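Local atomic coordinates of glycosyltransferase (duf1792) (Streptococcus sanguinis, PDB entry 5V4A), a protein that is a glycosyltransferase domain that binds UDP, part of a longer protein probably belonging to the accessory SecA2/SecY2 system that exports a serine-rich repeat cell wall protein. Residues C171-K184 and M199-L211. Residues are numbered along the deposited sequence; the frame is centred on the assembly and turned at random.
Sequences CPSRNAYSKLEAIK and MLGPTAKVLVYDL. With UDP (uridine-5'-diphosphate), chain C.
Leu180 is the knob of this contact, set among Thr203, Val206, Leu207 and Asp210 of helix 201-213. Its CG stands anti to the backbone N (chi1 172°), which brings both branches over that helix. Leu180 CD2 packs 3.8 Å from Val206 CG1, the two side chains crossing at about a right angle, while Leu180 CD1 lies alongside Thr203 CG2 at 4.0 Å, the side chains running in opposite directions. Leucine's forked end lets one methyl meet Val206 and the other Thr203. Thr203 also faces the chain before helix 180-190, its OG1 lying against Tyr177 CB. One turn further along, Lys184 CG passes Leu207 CD1 at a tight 3.5 Å. The lysine chain then bends at chi3 (-82°), and Lys184 NZ donates to Asp210 OD2 at 2.7 Å, from above the carboxylate plane (51° out of it). A weak bond to Glu181 OE2 makes this a salt-bridge network; Arg53 of helix 48-58 pairs with Asp210 OD1. Deeper in, Ile183 CD1 meets Leu200 CD2 tip to tip. Leu200 CD1 also lies 3.5 Å from UDP O2, so this apolar layer continues into the nucleotide pocket. There Pro172 O accepts from uracil N3, Ala176 N donates to O4, and Lys205 NZ holds the alpha-phosphate. Neighbouring helices following parallel strands, with UDP gripped at the strands' C-terminal ends, characterise the parallel alpha/beta architecture of this GT-D domain.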
ATOM      1  N   CYS A 171      21.967  -8.825  17.290  1.00 16.75           N
ATOM      2  CA  CYS A 171      22.922  -7.853  17.819  1.00 14.62           C
ATOM      3  C   CYS A 171      22.640  -7.591  19.290  1.00 17.02           C
ATOM      4  O   CYS A 171      21.634  -8.097  19.804  1.00 18.51           O
ATOM      5  CB  CYS A 171      22.810  -6.563  17.014  1.00 12.96           C
ATOM      6  SG  CYS A 171      23.066  -6.834  15.259  1.00 15.10           S
ATOM      7  N   PRO A 172      23.479  -6.828  20.009  1.00 20.84           N
ATOM      8  CA  PRO A 172      23.098  -6.422  21.370  1.00 16.84           C
ATOM      9  C   PRO A 172      21.804  -5.623  21.363  1.00 19.42           C
ATOM     10  O   PRO A 172      21.585  -4.760  20.505  1.00 13.25           O
ATOM     11  CB  PRO A 172      24.285  -5.567  21.839  1.00 22.50           C
ATOM     12  CG  PRO A 172      25.439  -6.069  21.062  1.00 16.93           C
ATOM     13  CD  PRO A 172      24.876  -6.438  19.705  1.00 13.87           C
ATOM     14  N   SER A 173      20.948  -5.915  22.345  1.00 19.16           N
ATOM     15  CA  SER A 173      19.683  -5.201  22.508  1.00 25.78           C
ATOM     16  C   SER A 173      19.878  -3.755  22.941  1.00 22.14           C
ATOM     17  O   SER A 173      18.961  -2.938  22.781  1.00 22.04           O
ATOM     18  CB  SER A 173      18.799  -5.934  23.519  1.00 14.31           C
ATOM     19  OG  SER A 173      19.434  -5.996  24.780  1.00 15.11           O
ATOM     20  N   ARG A 174      21.036  -3.431  23.507  1.00 14.61           N
ATOM     21  CA  ARG A 174      21.367  -2.071  23.891  1.00 14.92           C
ATOM     22  C   ARG A 174      22.855  -1.892  23.654  1.00 15.11           C
ATOM     23  O   ARG A 174      23.606  -2.868  23.618  1.00 20.45           O
ATOM     24  CB  ARG A 174      21.033  -1.799  25.371  1.00 15.68           C
ATOM     25  CG  ARG A 174      21.831  -2.662  26.326  1.00 17.04           C
ATOM     26  CD  ARG A 174      21.302  -2.502  27.751  1.00 24.33           C
ATOM     27  NE  ARG A 174      22.236  -3.003  28.764  1.00 29.27           N
ATOM     28  CZ  ARG A 174      23.239  -2.294  29.277  1.00 34.98           C
ATOM     29  NH1 ARG A 174      23.442  -1.041  28.885  1.00 34.64           N
ATOM     30  NH2 ARG A 174      24.035  -2.835  30.199  1.00 33.07           N
ATOM     31  N   ASN A 175      23.278  -0.639  23.494  1.00 15.21           N
ATOM     32  CA  ASN A 175      24.694  -0.326  23.282  1.00 15.48           C
ATOM     33  C   ASN A 175      25.272  -1.121  22.103  1.00 20.75           C
ATOM     34  O   ASN A 175      26.391  -1.637  22.163  1.00 19.12           O
ATOM     35  CB  ASN A 175      25.503  -0.601  24.552  1.00 20.79           C
ATOM     36  CG  ASN A 175      25.208   0.379  25.680  1.00 20.43           C
ATOM     37  OD1 ASN A 175      24.536   1.398  25.502  1.00 19.72           O
ATOM     38  ND2 ASN A 175      25.694   0.050  26.867  1.00 27.05           N
ATOM     39  N   ALA A 176      24.493  -1.254  21.024  1.00 14.31           N
ATOM     40  CA  ALA A 176      24.967  -2.022  19.873  1.00 13.92           C
ATOM     41  C   ALA A 176      26.087  -1.307  19.129  1.00 16.51           C
ATOM     42  O   ALA A 176      26.835  -1.953  18.383  1.00 14.26           O
ATOM     43  CB  ALA A 176      23.828  -2.309  18.890  1.00 13.18           C
ATOM     44  N   TYR A 177      26.208   0.004  19.308  1.00 18.52           N
ATOM     45  CA  TYR A 177      27.215   0.746  18.562  1.00 21.06           C
ATOM     46  C   TYR A 177      28.619   0.199  18.795  1.00 17.88           C
ATOM     47  O   TYR A 177      29.464   0.264  17.894  1.00 26.44           O
ATOM     48  CB  TYR A 177      27.168   2.230  18.911  1.00 14.75           C
ATOM     49  CG  TYR A 177      28.147   3.013  18.061  1.00 20.71           C
ATOM     50  CD1 TYR A 177      27.769   3.452  16.796  1.00 20.88           C
ATOM     51  CD2 TYR A 177      29.447   3.296  18.504  1.00 20.00           C
ATOM     52  CE1 TYR A 177      28.650   4.151  15.990  1.00 28.87           C
ATOM     53  CE2 TYR A 177      30.332   4.003  17.695  1.00 15.93           C
ATOM     54  CZ  TYR A 177      29.917   4.421  16.437  1.00 24.41           C
ATOM     55  OH  TYR A 177      30.772   5.121  15.620  1.00 30.48           O
ATOM     56  N   SER A 178      28.902  -0.344  19.979  1.00 15.48           N
ATOM     57  CA  SER A 178      30.264  -0.826  20.192  1.00 29.79           C
ATOM     58  C   SER A 178      30.610  -2.026  19.315  1.00 24.74           C
ATOM     59  O   SER A 178      31.791  -2.372  19.210  1.00 20.48           O
ATOM     60  CB  SER A 178      30.488  -1.184  21.666  1.00 32.47           C
ATOM     61  OG  SER A 178      29.959  -2.456  21.969  1.00 35.15           O
ATOM     62  N   LYS A 179      29.622  -2.661  18.684  1.00 19.98           N
ATOM     63  CA  LYS A 179      29.861  -3.802  17.809  1.00 18.47           C
ATOM     64  C   LYS A 179      29.631  -3.483  16.330  1.00 14.40           C
ATOM     65  O   LYS A 179      29.562  -4.404  15.523  1.00 14.13           O
ATOM     66  CB  LYS A 179      28.976  -4.975  18.238  1.00 22.18           C
ATOM     67  CG  LYS A 179      29.518  -5.716  19.458  1.00 21.69           C
ATOM     68  CD  LYS A 179      28.801  -7.030  19.696  1.00 33.55           C
ATOM     69  CE  LYS A 179      29.308  -7.715  20.971  1.00 41.88           C
ATOM     70  NZ  LYS A 179      30.755  -8.068  20.882  1.00 47.71           N
ATOM     71  N   LEU A 180      29.601  -2.199  15.958  1.00 20.09           N
ATOM     72  CA  LEU A 180      29.191  -1.800  14.608  1.00 19.90           C
ATOM     73  C   LEU A 180      30.016  -2.494  13.526  1.00 22.77           C
ATOM     74  O   LEU A 180      29.464  -3.022  12.550  1.00 19.20           O
ATOM     75  CB  LEU A 180      29.299  -0.279  14.446  1.00 19.13           C
ATOM     76  CG  LEU A 180      29.074   0.260  13.023  1.00 25.14           C
ATOM     77  CD1 LEU A 180      27.625   0.068  12.594  1.00 17.04           C
ATOM     78  CD2 LEU A 180      29.455   1.729  12.921  1.00 25.41           C
ATOM     79  N   GLU A 181      31.339  -2.543  13.689  1.00 16.67           N
ATOM     80  CA  GLU A 181      32.148  -3.093  12.602  1.00 16.05           C
ATOM     81  C   GLU A 181      31.929  -4.590  12.470  1.00 15.72           C
ATOM     82  O   GLU A 181      31.891  -5.124  11.353  1.00 16.75           O
ATOM     83  CB  GLU A 181      33.633  -2.788  12.812  1.00 26.10           C
ATOM     84  CG  GLU A 181      34.011  -1.326  12.606  1.00 31.99           C
ATOM     85  CD  GLU A 181      33.664  -0.807  11.208  1.00 41.66           C
ATOM     86  OE1 GLU A 181      33.803  -1.574  10.219  1.00 44.46           O
ATOM     87  OE2 GLU A 181      33.231   0.361  11.108  1.00 43.88           O
ATOM     88  N   ALA A 182      31.726  -5.274  13.595  1.00 16.89           N
ATOM     89  CA  ALA A 182      31.428  -6.702  13.557  1.00 23.01           C
ATOM     90  C   ALA A 182      30.059  -6.961  12.953  1.00 13.81           C
ATOM     91  O   ALA A 182      29.873  -7.946  12.229  1.00 17.15           O
ATOM     92  CB  ALA A 182      31.514  -7.300  14.961  1.00 25.72           C
ATOM     93  N   ILE A 183      29.090  -6.087  13.240  1.00 17.36           N
ATOM     94  CA  ILE A 183      27.770  -6.212  12.618  1.00 15.25           C
ATOM     95  C   ILE A 183      27.886  -6.023  11.112  1.00 15.66           C
ATOM     96  O   ILE A 183      27.332  -6.806  10.337  1.00 14.58           O
ATOM     97  CB  ILE A 183      26.777  -5.217  13.242  1.00 12.29           C
ATOM     98  CG1 ILE A 183      26.518  -5.562  14.712  1.00 12.60           C
ATOM     99  CG2 ILE A 183      25.434  -5.272  12.509  1.00 16.58           C
ATOM    100  CD1 ILE A 183      25.885  -4.419  15.514  1.00 12.59           C
ATOM    101  N   LYS A 184      28.630  -4.991  10.677  1.00 14.58           N
ATOM    102  CA  LYS A 184      28.851  -4.773   9.246  1.00 18.56           C
ATOM    103  C   LYS A 184      29.522  -5.978   8.608  1.00 15.46           C
ATOM    104  O   LYS A 184      29.164  -6.388   7.495  1.00 12.85           O
ATOM    105  CB  LYS A 184      29.691  -3.513   9.016  1.00 16.81           C
ATOM    106  CG  LYS A 184      28.866  -2.242   9.026  1.00 22.54           C
ATOM    107  CD  LYS A 184      29.576  -1.078   8.392  1.00 27.90           C
ATOM    108  CE  LYS A 184      30.521  -0.411   9.334  1.00 26.45           C
ATOM    109  NZ  LYS A 184      31.167   0.766   8.687  1.00 22.51           N
ATOM    110  N   MET A 199      16.497  -2.719  12.740  1.00 10.83           N
ATOM    111  CA  MET A 199      15.731  -2.270  13.895  1.00 11.02           C
ATOM    112  C   MET A 199      16.772  -2.220  15.011  1.00 11.64           C
ATOM    113  O   MET A 199      16.951  -3.216  15.708  1.00 11.69           O
ATOM    114  CB  MET A 199      14.602  -3.237  14.253  1.00 15.54           C
ATOM    115  CG  MET A 199      13.536  -3.489  13.176  1.00 10.03           C
ATOM    116  SD  MET A 199      14.170  -4.302  11.697  1.00 20.83           S
ATOM    117  CE  MET A 199      14.617  -5.812  12.441  1.00 28.23           C
ATOM    118  N   LEU A 200      17.499  -1.105  15.131  1.00 12.68           N
ATOM    119  CA  LEU A 200      18.690  -1.113  15.971  1.00 18.79           C
ATOM    120  C   LEU A 200      19.007   0.258  16.552  1.00 18.02           C
ATOM    121  O   LEU A 200      20.179   0.565  16.791  1.00 26.70           O
ATOM    122  CB  LEU A 200      19.903  -1.640  15.174  1.00 16.16           C
ATOM    123  CG  LEU A 200      21.089  -2.292  15.905  1.00 18.43           C
ATOM    124  CD1 LEU A 200      20.700  -3.562  16.677  1.00 20.30           C
ATOM    125  CD2 LEU A 200      22.257  -2.561  14.921  1.00 15.19           C
ATOM    126  N   GLY A 201      17.986   1.069  16.832  1.00 15.18           N
ATOM    127  CA  GLY A 201      18.189   2.349  17.474  1.00 14.12           C
ATOM    128  C   GLY A 201      19.173   3.229  16.734  1.00 15.59           C
ATOM    129  O   GLY A 201      19.202   3.254  15.493  1.00 14.00           O
ATOM    130  N   PRO A 202      20.016   3.954  17.482  1.00 19.71           N
ATOM    131  CA  PRO A 202      20.972   4.869  16.839  1.00 15.55           C
ATOM    132  C   PRO A 202      22.013   4.159  15.979  1.00 19.67           C
ATOM    133  O   PRO A 202      22.493   4.745  15.001  1.00 19.03           O
ATOM    134  CB  PRO A 202      21.604   5.606  18.033  1.00 16.46           C
ATOM    135  CG  PRO A 202      20.669   5.362  19.183  1.00 16.55           C
ATOM    136  CD  PRO A 202      20.101   4.018  18.953  1.00 16.55           C
ATOM    137  N   THR A 203      22.381   2.918  16.319  1.00 15.51           N
ATOM    138  CA  THR A 203      23.303   2.152  15.487  1.00 15.42           C
ATOM    139  C   THR A 203      22.699   1.849  14.117  1.00 15.15           C
ATOM    140  O   THR A 203      23.431   1.768  13.120  1.00 17.28           O
ATOM    141  CB  THR A 203      23.711   0.859  16.200  1.00 15.18           C
ATOM    142  OG1 THR A 203      24.214   1.179  17.505  1.00 15.92           O
ATOM    143  CG2 THR A 203      24.756   0.064  15.410  1.00 15.23           C
ATOM    144  N   ALA A 204      21.378   1.691  14.039  1.00 16.53           N
ATOM    145  CA  ALA A 204      20.756   1.458  12.739  1.00 15.21           C
ATOM    146  C   ALA A 204      21.064   2.589  11.761  1.00 19.08           C
ATOM    147  O   ALA A 204      21.214   2.348  10.553  1.00 14.67           O
ATOM    148  CB  ALA A 204      19.240   1.293  12.899  1.00 12.69           C
ATOM    149  N   LYS A 205      21.172   3.824  12.253  1.00 13.93           N
ATOM    150  CA  LYS A 205      21.314   4.956  11.340  1.00 14.15           C
ATOM    151  C   LYS A 205      22.704   4.990  10.724  1.00 19.53           C
ATOM    152  O   LYS A 205      22.858   5.264   9.525  1.00 14.50           O
ATOM    153  CB  LYS A 205      21.027   6.264  12.078  1.00 14.67           C
ATOM    154  CG  LYS A 205      19.569   6.388  12.519  1.00 16.81           C
ATOM    155  CD  LYS A 205      19.287   5.829  13.866  1.00 23.99           C
ATOM    156  CE  LYS A 205      17.820   6.052  14.263  1.00 15.63           C
ATOM    157  NZ  LYS A 205      16.799   5.056  13.771  1.00 15.03           N
ATOM    158  N   VAL A 206      23.722   4.697  11.528  1.00 19.33           N
ATOM    159  CA  VAL A 206      25.082   4.644  11.017  1.00 17.79           C
ATOM    160  C   VAL A 206      25.266   3.425  10.133  1.00 15.08           C
ATOM    161  O   VAL A 206      26.003   3.463   9.140  1.00 15.30           O
ATOM    162  CB  VAL A 206      26.074   4.634  12.188  1.00 21.29           C
ATOM    163  CG1 VAL A 206      27.481   4.755  11.658  1.00 16.77           C
ATOM    164  CG2 VAL A 206      25.739   5.735  13.181  1.00 16.56           C
ATOM    165  N   LEU A 207      24.638   2.312  10.515  1.00 16.28           N
ATOM    166  CA  LEU A 207      24.711   1.087   9.735  1.00 14.20           C
ATOM    167  C   LEU A 207      24.140   1.295   8.338  1.00 13.81           C
ATOM    168  O   LEU A 207      24.801   0.997   7.331  1.00 13.98           O
ATOM    169  CB  LEU A 207      23.977  -0.032  10.488  1.00 13.73           C
ATOM    170  CG  LEU A 207      24.025  -1.469   9.952  1.00 34.00           C
ATOM    171  CD1 LEU A 207      25.435  -1.896   9.551  1.00 26.50           C
ATOM    172  CD2 LEU A 207      23.398  -2.464  10.932  1.00 27.48           C
ATOM    173  N   VAL A 208      22.905   1.799   8.251  1.00 16.06           N
ATOM    174  CA  VAL A 208      22.326   2.018   6.925  1.00 13.08           C
ATOM    175  C   VAL A 208      23.220   2.946   6.112  1.00 13.64           C
ATOM    176  O   VAL A 208      23.505   2.683   4.939  1.00 13.67           O
ATOM    177  CB  VAL A 208      20.898   2.576   7.016  1.00 12.67           C
ATOM    178  CG1 VAL A 208      20.479   3.073   5.605  1.00 12.58           C
ATOM    179  CG2 VAL A 208      19.940   1.512   7.507  1.00 15.44           C
ATOM    180  N   TYR A 209      23.631   4.071   6.700  1.00 14.16           N
ATOM    181  CA  TYR A 209      24.476   5.001   5.950  1.00 16.17           C
ATOM    182  C   TYR A 209      25.726   4.308   5.426  1.00 15.12           C
ATOM    183  O   TYR A 209      26.058   4.413   4.235  1.00 15.31           O
ATOM    184  CB  TYR A 209      24.868   6.203   6.806  1.00 17.94           C
ATOM    185  CG  TYR A 209      25.715   7.177   6.023  1.00 19.85           C
ATOM    186  CD1 TYR A 209      25.142   8.230   5.350  1.00 24.49           C
ATOM    187  CD2 TYR A 209      27.096   7.020   5.939  1.00 16.59           C
ATOM    188  CE1 TYR A 209      25.922   9.110   4.609  1.00 16.72           C
ATOM    189  CE2 TYR A 209      27.884   7.894   5.193  1.00 23.92           C
ATOM    190  CZ  TYR A 209      27.288   8.943   4.545  1.00 28.12           C
ATOM    191  OH  TYR A 209      28.054   9.822   3.808  1.00 36.24           O
ATOM    192  N   ASP A 210      26.430   3.588   6.301  1.00 15.64           N
ATOM    193  CA  ASP A 210      27.673   2.938   5.900  1.00 19.37           C
ATOM    194  C   ASP A 210      27.421   1.877   4.842  1.00 21.98           C
ATOM    195  O   ASP A 210      28.221   1.710   3.915  1.00 23.75           O
ATOM    196  CB  ASP A 210      28.367   2.313   7.117  1.00 16.10           C
ATOM    197  CG  ASP A 210      29.129   3.323   7.952  1.00 16.80           C
ATOM    198  OD1 ASP A 210      29.282   4.485   7.523  1.00 30.19           O
ATOM    199  OD2 ASP A 210      29.585   2.944   9.047  1.00 25.13           O
ATOM    200  N   LEU A 211      26.327   1.129   4.981  1.00 14.70           N
ATOM    201  CA  LEU A 211      26.011   0.091   4.011  1.00 14.36           C
ATOM    202  C   LEU A 211      25.640   0.680   2.655  1.00 16.82           C
ATOM    203  O   LEU A 211      26.003   0.113   1.621  1.00 18.09           O
ATOM    204  CB  LEU A 211      24.870  -0.780   4.545  1.00 13.61           C
ATOM    205  CG  LEU A 211      25.231  -1.763   5.656  1.00 24.19           C
ATOM    206  CD1 LEU A 211      23.972  -2.477   6.131  1.00 22.78           C
ATOM    207  CD2 LEU A 211      26.287  -2.749   5.187  1.00 16.13           C
TER
HETATM  208  N1  UDP C 301      17.747  -1.590  19.616  1.00 11.34           N
HETATM  209  C2  UDP C 301      18.626  -2.646  19.648  1.00 10.60           C
HETATM  210  N3  UDP C 301      19.883  -2.345  20.101  1.00 14.87           N
HETATM  211  C4  UDP C 301      20.342  -1.112  20.524  1.00 14.81           C
HETATM  212  C5  UDP C 301      19.376  -0.063  20.451  1.00  9.50           C
HETATM  213  C6  UDP C 301      18.134  -0.326  19.995  1.00  9.59           C
HETATM  214  O2  UDP C 301      18.319  -3.776  19.300  1.00 18.30           O
HETATM  215  O4  UDP C 301      21.522  -0.990  20.901  1.00 17.16           O
HETATM  216  C1' UDP C 301      16.391  -1.847  19.061  1.00 15.16           C
HETATM  217  C2' UDP C 301      15.223  -1.899  20.037  1.00 20.59           C
HETATM  218  O2' UDP C 301      15.184  -3.145  20.732  1.00 16.95           O
HETATM  219  C3' UDP C 301      14.045  -1.695  19.060  1.00 18.77           C
HETATM  220  C4' UDP C 301      14.647  -0.816  17.946  1.00 18.02           C
HETATM  221  O4' UDP C 301      16.070  -0.791  18.187  1.00 13.61           O
HETATM  222  O3' UDP C 301      13.612  -2.909  18.457  1.00 17.53           O
HETATM  223  C5' UDP C 301      14.102   0.590  17.853  1.00 12.73           C
HETATM  224  O5' UDP C 301      14.826   1.408  16.906  1.00 10.41           O
HETATM  225  PA  UDP C 301      14.512   2.951  16.761  1.00 14.88           P
HETATM  226  O1A UDP C 301      14.912   3.711  18.023  1.00 21.32           O
HETATM  227  O2A UDP C 301      15.121   3.390  15.481  1.00 18.96           O
HETATM  228  O3A UDP C 301      12.882   3.023  16.676  1.00 16.29           O
HETATM  229  PB  UDP C 301      11.849   4.150  16.236  1.00 14.72           P
HETATM  230  O1B UDP C 301      12.763   5.295  15.784  1.00 17.49           O
HETATM  231  O2B UDP C 301      11.142   4.510  17.564  1.00 14.63           O
HETATM  232  O3B UDP C 301      10.933   3.669  15.152  1.00 17.22           O